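PDB 1VPD: tartronate semialdehyde reductase from Salmonella typhimurium, which probably catalyses the NAD(P)H-dependent reduction of tartronate semialdehyde to D-glycerate, the last step of galactarate breakdown. Local coordinates for residues Ala55-Leu69 / Ile85-Ser99. Residues are numbered along the deposited sequence; the frame is centred on the assembly and turned at random.
Sequences AKAIAEQCDVIITML and IIEGAKPGTVLIDMS
Ile85 is the bump that fills the hollow between helix 55-61 and strand 64-67. Its CG2 sits 4.0 Å from both Ala59 CB and Ile65 CD1, while CD1 runs on, its tip meeting that of Thr67 at CG2. Ile65 slides past it in the opposite direction, and its CD1 also rests on Thr93 CG2. Gly88, with no side chain, lets its backbone come close to helix 55-61, its CA 3.6 Å from Lys56 O in a CA-H...O contact. Lys56 CG and Glu60 CG close over this glycine, and water 1 joins Lys56 NZ to Glu87 OE1.

Strands 64-67 and 94-97 run parallel, five backbone bonds linking Asp63-Thr67 to Val94-Met98. On the face of Val64 and Ile66, Val64 CG2 packs on Ile96 CD1 and Ile66 CG2 on the selenium of Met98, 3.6 Å away; Tyr151 of helix 145-156 covers part of this layer. At the C-terminal ends, Asp97 OD1 gathers three donors: Thr67 OG1 (2.7 Å) from above the carboxylate plane, Ser99 OG on the syn lone pair, and Ser99 N, which makes an Asx turn. With OG anti to its own carbonyl carbon (chi1 -48°), Ser99 also accepts a hydrogen bond there from Leu69 N, 2.8 Å from OG. A beta-alpha-beta crossover through helix 72-80 and residues 85-88 joins these neighbouring strands of the Rossmann-type domain, whose ends lead toward the predicted NAD site at Met20 and Ser100.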
loop_
_atom_site.group_PDB
_atom_site.type_symbol
_atom_site.label_atom_id
_atom_site.label_comp_id
_atom_site.label_asym_id
_atom_site.label_seq_id
_atom_site.Cartn_x
_atom_site.Cartn_y
_atom_site.Cartn_z
ATOM N N ALA A 55 16.775 -12.207 -5.635
ATOM C CA ALA A 55 16.455 -11.967 -4.231
ATOM C C ALA A 55 17.427 -12.712 -3.313
ATOM O O ALA A 55 17.793 -12.209 -2.260
ATOM C CB ALA A 55 15.027 -12.392 -3.958
ATOM N N LYS A 56 17.835 -13.908 -3.720
ATOM C CA LYS A 56 18.804 -14.694 -2.974
ATOM C C LYS A 56 20.112 -13.915 -2.802
ATOM O O LYS A 56 20.656 -13.846 -1.704
ATOM C CB LYS A 56 19.056 -16.024 -3.685
ATOM C CG LYS A 56 20.304 -16.804 -3.211
ATOM C CD LYS A 56 20.427 -18.138 -3.923
ATOM C CE LYS A 56 21.615 -18.951 -3.378
ATOM N NZ LYS A 56 21.772 -20.215 -4.125
ATOM N N ALA A 57 20.596 -13.312 -3.885
ATOM C CA ALA A 57 21.835 -12.531 -3.827
ATOM C C ALA A 57 21.683 -11.274 -2.995
ATOM O O ALA A 57 22.610 -10.860 -2.315
ATOM C CB ALA A 57 22.316 -12.176 -5.220
ATOM N N ILE A 58 20.504 -10.654 -3.022
ATOM C CA ILE A 58 20.266 -9.526 -2.132
ATOM C C ILE A 58 20.356 -9.981 -0.673
ATOM O O ILE A 58 20.995 -9.329 0.137
ATOM C CB ILE A 58 18.910 -8.867 -2.465
ATOM C CG1 ILE A 58 19.055 -8.161 -3.818
ATOM C CG2 ILE A 58 18.514 -7.882 -1.391
ATOM C CD1 ILE A 58 17.814 -7.531 -4.340
ATOM N N ALA A 59 19.752 -11.122 -0.363
ATOM C CA ALA A 59 19.744 -11.636 0.994
ATOM C C ALA A 59 21.148 -12.048 1.455
ATOM O O ALA A 59 21.467 -11.934 2.629
ATOM C CB ALA A 59 18.797 -12.811 1.096
ATOM N N GLU A 60 21.979 -12.504 0.532
ATOM C CA GLU A 60 23.376 -12.847 0.854
ATOM C C GLU A 60 24.190 -11.629 1.298
ATOM O O GLU A 60 25.148 -11.751 2.073
ATOM C CB GLU A 60 24.033 -13.528 -0.348
ATOM C CG GLU A 60 23.554 -14.956 -0.527
ATOM C CD GLU A 60 23.945 -15.615 -1.834
ATOM O OE1 GLU A 60 24.241 -14.929 -2.829
ATOM O OE2 GLU A 60 23.917 -16.865 -1.859
ATOM N N GLN A 61 23.810 -10.453 0.811
ATOM C CA GLN A 61 24.531 -9.212 1.045
ATOM C C GLN A 61 23.938 -8.283 2.103
ATOM O O GLN A 61 24.614 -7.356 2.545
ATOM C CB GLN A 61 24.619 -8.426 -0.262
ATOM C CG GLN A 61 25.338 -9.141 -1.389
ATOM C CD GLN A 61 25.181 -8.393 -2.692
ATOM O OE1 GLN A 61 25.243 -7.168 -2.711
ATOM N NE2 GLN A 61 24.983 -9.119 -3.770
ATOM N N CYS A 62 22.678 -8.493 2.487
ATOM C CA CYS A 62 21.958 -7.531 3.330
ATOM C C CYS A 62 21.421 -8.204 4.578
ATOM O O CYS A 62 20.849 -9.280 4.482
ATOM C CB CYS A 62 20.778 -6.917 2.550
ATOM S SG CYS A 62 21.252 -6.041 1.044
ATOM N N ASP A 63 21.582 -7.573 5.733
ATOM C CA ASP A 63 21.090 -8.138 6.999
ATOM C C ASP A 63 19.609 -7.851 7.198
ATOM O O ASP A 63 18.983 -8.430 8.081
ATOM C CB ASP A 63 21.805 -7.513 8.199
ATOM C CG ASP A 63 23.272 -7.894 8.295
ATOM O OD1 ASP A 63 23.645 -9.034 7.937
ATOM O OD2 ASP A 63 24.105 -7.090 8.752
ATOM N N VAL A 64 19.102 -6.894 6.431
ATOM C CA VAL A 64 17.674 -6.540 6.450
ATOM C C VAL A 64 17.231 -6.266 5.019
ATOM O O VAL A 64 17.967 -5.661 4.226
ATOM C CB VAL A 64 17.377 -5.341 7.390
ATOM C CG1 VAL A 64 18.104 -4.082 6.933
ATOM C CG2 VAL A 64 15.854 -5.086 7.504
ATOM N N ILE A 65 16.030 -6.725 4.680
ATOM C CA ILE A 65 15.499 -6.599 3.332
ATOM C C ILE A 65 14.074 -6.097 3.469
ATOM O O ILE A 65 13.306 -6.653 4.248
ATOM C CB ILE A 65 15.477 -7.959 2.607
ATOM C CG1 ILE A 65 16.891 -8.531 2.486
ATOM C CG2 ILE A 65 14.889 -7.819 1.208
ATOM C CD1 ILE A 65 17.006 -9.923 2.974
ATOM N N ILE A 66 13.752 -5.042 2.741
ATOM C CA ILE A 66 12.362 -4.580 2.584
ATOM C C ILE A 66 11.767 -5.122 1.285
ATOM O O ILE A 66 12.407 -5.072 0.239
ATOM C CB ILE A 66 12.328 -3.031 2.587
ATOM C CG1 ILE A 66 12.707 -2.494 3.962
ATOM C CG2 ILE A 66 10.960 -2.477 2.106
ATOM C CD1 ILE A 66 13.153 -1.047 3.926
ATOM N N THR A 67 10.525 -5.621 1.340
ATOM C CA THR A 67 9.772 -5.945 0.120
ATOM C C THR A 67 8.580 -5.006 0.033
ATOM O O THR A 67 7.988 -4.676 1.048
ATOM C CB THR A 67 9.289 -7.395 0.081
ATOM O OG1 THR A 67 8.724 -7.783 1.351
ATOM C CG2 THR A 67 10.464 -8.356 -0.145
HETATM N N MSE A 68 8.268 -4.557 -1.176
HETATM C CA MSE A 68 7.085 -3.739 -1.440
HETATM C C MSE A 68 6.480 -4.283 -2.725
HETATM O O MSE A 68 6.828 -3.855 -3.826
HETATM C CB MSE A 68 7.442 -2.250 -1.532
HETATM C CG MSE A 68 6.287 -1.275 -1.874
HETATM SE SE MSE A 68 4.733 -1.642 -0.881
HETATM C CE MSE A 68 4.750 -0.243 0.354
ATOM N N LEU A 69 5.570 -5.245 -2.564
ATOM C CA LEU A 69 5.026 -6.028 -3.660
ATOM C C LEU A 69 3.482 -6.033 -3.604
ATOM O O LEU A 69 2.906 -5.647 -2.586
ATOM C CB LEU A 69 5.586 -7.442 -3.590
ATOM C CG LEU A 69 7.118 -7.518 -3.709
ATOM C CD1 LEU A 69 7.645 -8.885 -3.273
ATOM C CD2 LEU A 69 7.529 -7.192 -5.140
ATOM N N ILE A 85 14.609 -15.015 -1.121
ATOM C CA ILE A 85 15.293 -14.549 0.071
ATOM C C ILE A 85 15.759 -15.717 0.937
ATOM O O ILE A 85 16.888 -15.716 1.428
ATOM C CB ILE A 85 14.379 -13.604 0.886
ATOM C CG1 ILE A 85 14.152 -12.309 0.103
ATOM C CG2 ILE A 85 14.968 -13.313 2.259
ATOM C CD1 ILE A 85 13.090 -11.387 0.715
ATOM N N ILE A 86 14.896 -16.710 1.106
ATOM C CA ILE A 86 15.165 -17.802 2.018
ATOM C C ILE A 86 16.403 -18.611 1.601
ATOM O O ILE A 86 17.053 -19.210 2.457
ATOM C CB ILE A 86 13.927 -18.702 2.186
ATOM C CG1 ILE A 86 14.050 -19.549 3.467
ATOM C CG2 ILE A 86 13.698 -19.576 0.960
ATOM C CD1 ILE A 86 12.738 -20.246 3.849
ATOM N N GLU A 87 16.718 -18.619 0.307
ATOM C CA GLU A 87 17.880 -19.362 -0.200
ATOM C C GLU A 87 19.206 -18.634 0.038
ATOM O O GLU A 87 20.278 -19.265 -0.052
ATOM C CB GLU A 87 17.694 -19.689 -1.690
ATOM C CG GLU A 87 16.467 -20.551 -1.975
ATOM C CD GLU A 87 16.328 -20.987 -3.428
ATOM O OE1 GLU A 87 17.137 -20.587 -4.283
ATOM O OE2 GLU A 87 15.385 -21.759 -3.722
ATOM N N GLY A 88 19.162 -17.330 0.335
ATOM C CA GLY A 88 20.362 -16.551 0.582
ATOM C C GLY A 88 20.540 -15.989 1.985
ATOM O O GLY A 88 21.621 -15.502 2.341
ATOM N N ALA A 89 19.489 -16.042 2.790
ATOM C CA ALA A 89 19.470 -15.365 4.080
ATOM C C ALA A 89 20.121 -16.230 5.149
ATOM O O ALA A 89 19.737 -17.368 5.355
ATOM C CB ALA A 89 18.025 -15.059 4.501
ATOM N N LYS A 90 21.069 -15.678 5.868
ATOM C CA LYS A 90 21.611 -16.428 7.000
ATOM C C LYS A 90 20.760 -16.173 8.244
ATOM O O LYS A 90 19.976 -15.198 8.282
ATOM C CB LYS A 90 23.084 -16.085 7.222
ATOM C CG LYS A 90 23.389 -14.645 7.582
ATOM C CD LYS A 90 24.885 -14.311 7.307
ATOM C CE LYS A 90 25.085 -13.112 6.372
ATOM N NZ LYS A 90 25.400 -13.499 4.954
ATOM N N PRO A 91 20.878 -17.034 9.257
ATOM C CA PRO A 91 20.109 -16.848 10.488
ATOM C C PRO A 91 20.337 -15.466 11.033
ATOM O O PRO A 91 21.467 -14.970 11.014
ATOM C CB PRO A 91 20.679 -17.927 11.421
ATOM C CG PRO A 91 21.137 -18.983 10.505
ATOM C CD PRO A 91 21.721 -18.248 9.340
ATOM N N GLY A 92 19.257 -14.809 11.453
ATOM C CA GLY A 92 19.303 -13.474 11.991
ATOM C C GLY A 92 18.930 -12.373 10.999
ATOM O O GLY A 92 18.706 -11.235 11.396
ATOM N N THR A 93 18.895 -12.708 9.715
ATOM C CA THR A 93 18.440 -11.796 8.673
ATOM C C THR A 93 16.985 -11.437 8.988
ATOM O O THR A 93 16.260 -12.271 9.510
ATOM C CB THR A 93 18.504 -12.498 7.305
ATOM O OG1 THR A 93 19.855 -12.864 6.979
ATOM C CG2 THR A 93 18.104 -11.554 6.176
ATOM N N VAL A 94 16.589 -10.210 8.665
ATOM C CA VAL A 94 15.227 -9.731 8.905
ATOM C C VAL A 94 14.575 -9.343 7.586
ATOM O O VAL A 94 15.175 -8.615 6.794
ATOM C CB VAL A 94 15.235 -8.507 9.827
ATOM C CG1 VAL A 94 13.808 -7.961 10.045
ATOM C CG2 VAL A 94 15.932 -8.840 11.185
ATOM N N LEU A 95 13.341 -9.813 7.368
ATOM C CA LEU A 95 12.491 -9.328 6.280
ATOM C C LEU A 95 11.478 -8.357 6.867
ATOM O O LEU A 95 10.761 -8.715 7.810
ATOM C CB LEU A 95 11.747 -10.467 5.599
ATOM C CG LEU A 95 10.618 -10.078 4.621
ATOM C CD1 LEU A 95 11.155 -9.311 3.434
ATOM C CD2 LEU A 95 9.893 -11.332 4.154
ATOM N N ILE A 96 11.437 -7.154 6.317
ATOM C CA ILE A 96 10.385 -6.184 6.594
ATOM C C ILE A 96 9.517 -6.149 5.352
ATOM O O ILE A 96 9.847 -5.506 4.341
ATOM C CB ILE A 96 10.945 -4.788 6.945
ATOM C CG1 ILE A 96 11.901 -4.861 8.137
ATOM C CG2 ILE A 96 9.816 -3.800 7.296
ATOM C CD1 ILE A 96 12.516 -3.538 8.472
ATOM N N ASP A 97 8.416 -6.880 5.385
ATOM C CA ASP A 97 7.503 -6.852 4.244
ATOM C C ASP A 97 6.544 -5.694 4.432
ATOM O O ASP A 97 5.767 -5.673 5.390
ATOM C CB ASP A 97 6.743 -8.174 4.101
ATOM C CG ASP A 97 5.827 -8.194 2.894
ATOM O OD1 ASP A 97 6.090 -7.437 1.902
ATOM O OD2 ASP A 97 4.823 -8.944 2.871
HETATM N N MSE A 98 6.606 -4.733 3.519
HETATM C CA MSE A 98 5.772 -3.543 3.555
HETATM C C MSE A 98 4.606 -3.621 2.564
HETATM O O MSE A 98 3.859 -2.653 2.390
HETATM C CB MSE A 98 6.638 -2.305 3.317
HETATM C CG MSE A 98 7.764 -2.201 4.387
HETATM SE SE MSE A 98 8.826 -0.591 4.377
HETATM C CE MSE A 98 7.686 0.527 5.485
ATOM N N SER A 99 4.432 -4.793 1.964
ATOM C CA SER A 99 3.303 -5.092 1.082
ATOM C C SER A 99 2.011 -5.178 1.880
ATOM O O SER A 99 2.000 -5.541 3.061
ATOM C CB SER A 99 3.522 -6.438 0.389
ATOM O OG SER A 99 4.830 -6.554 -0.166
HETATM O O HOH W 1 19.462 -21.490 -4.643
HETATM O O HOH W 2 21.822 -11.853 5.280
HETATM O O HOH W 3 22.626 -13.801 4.490
HETATM O O HOH W 4 19.762 -8.726 10.787
HETATM O O HOH W 5 22.028 -11.314 8.157
#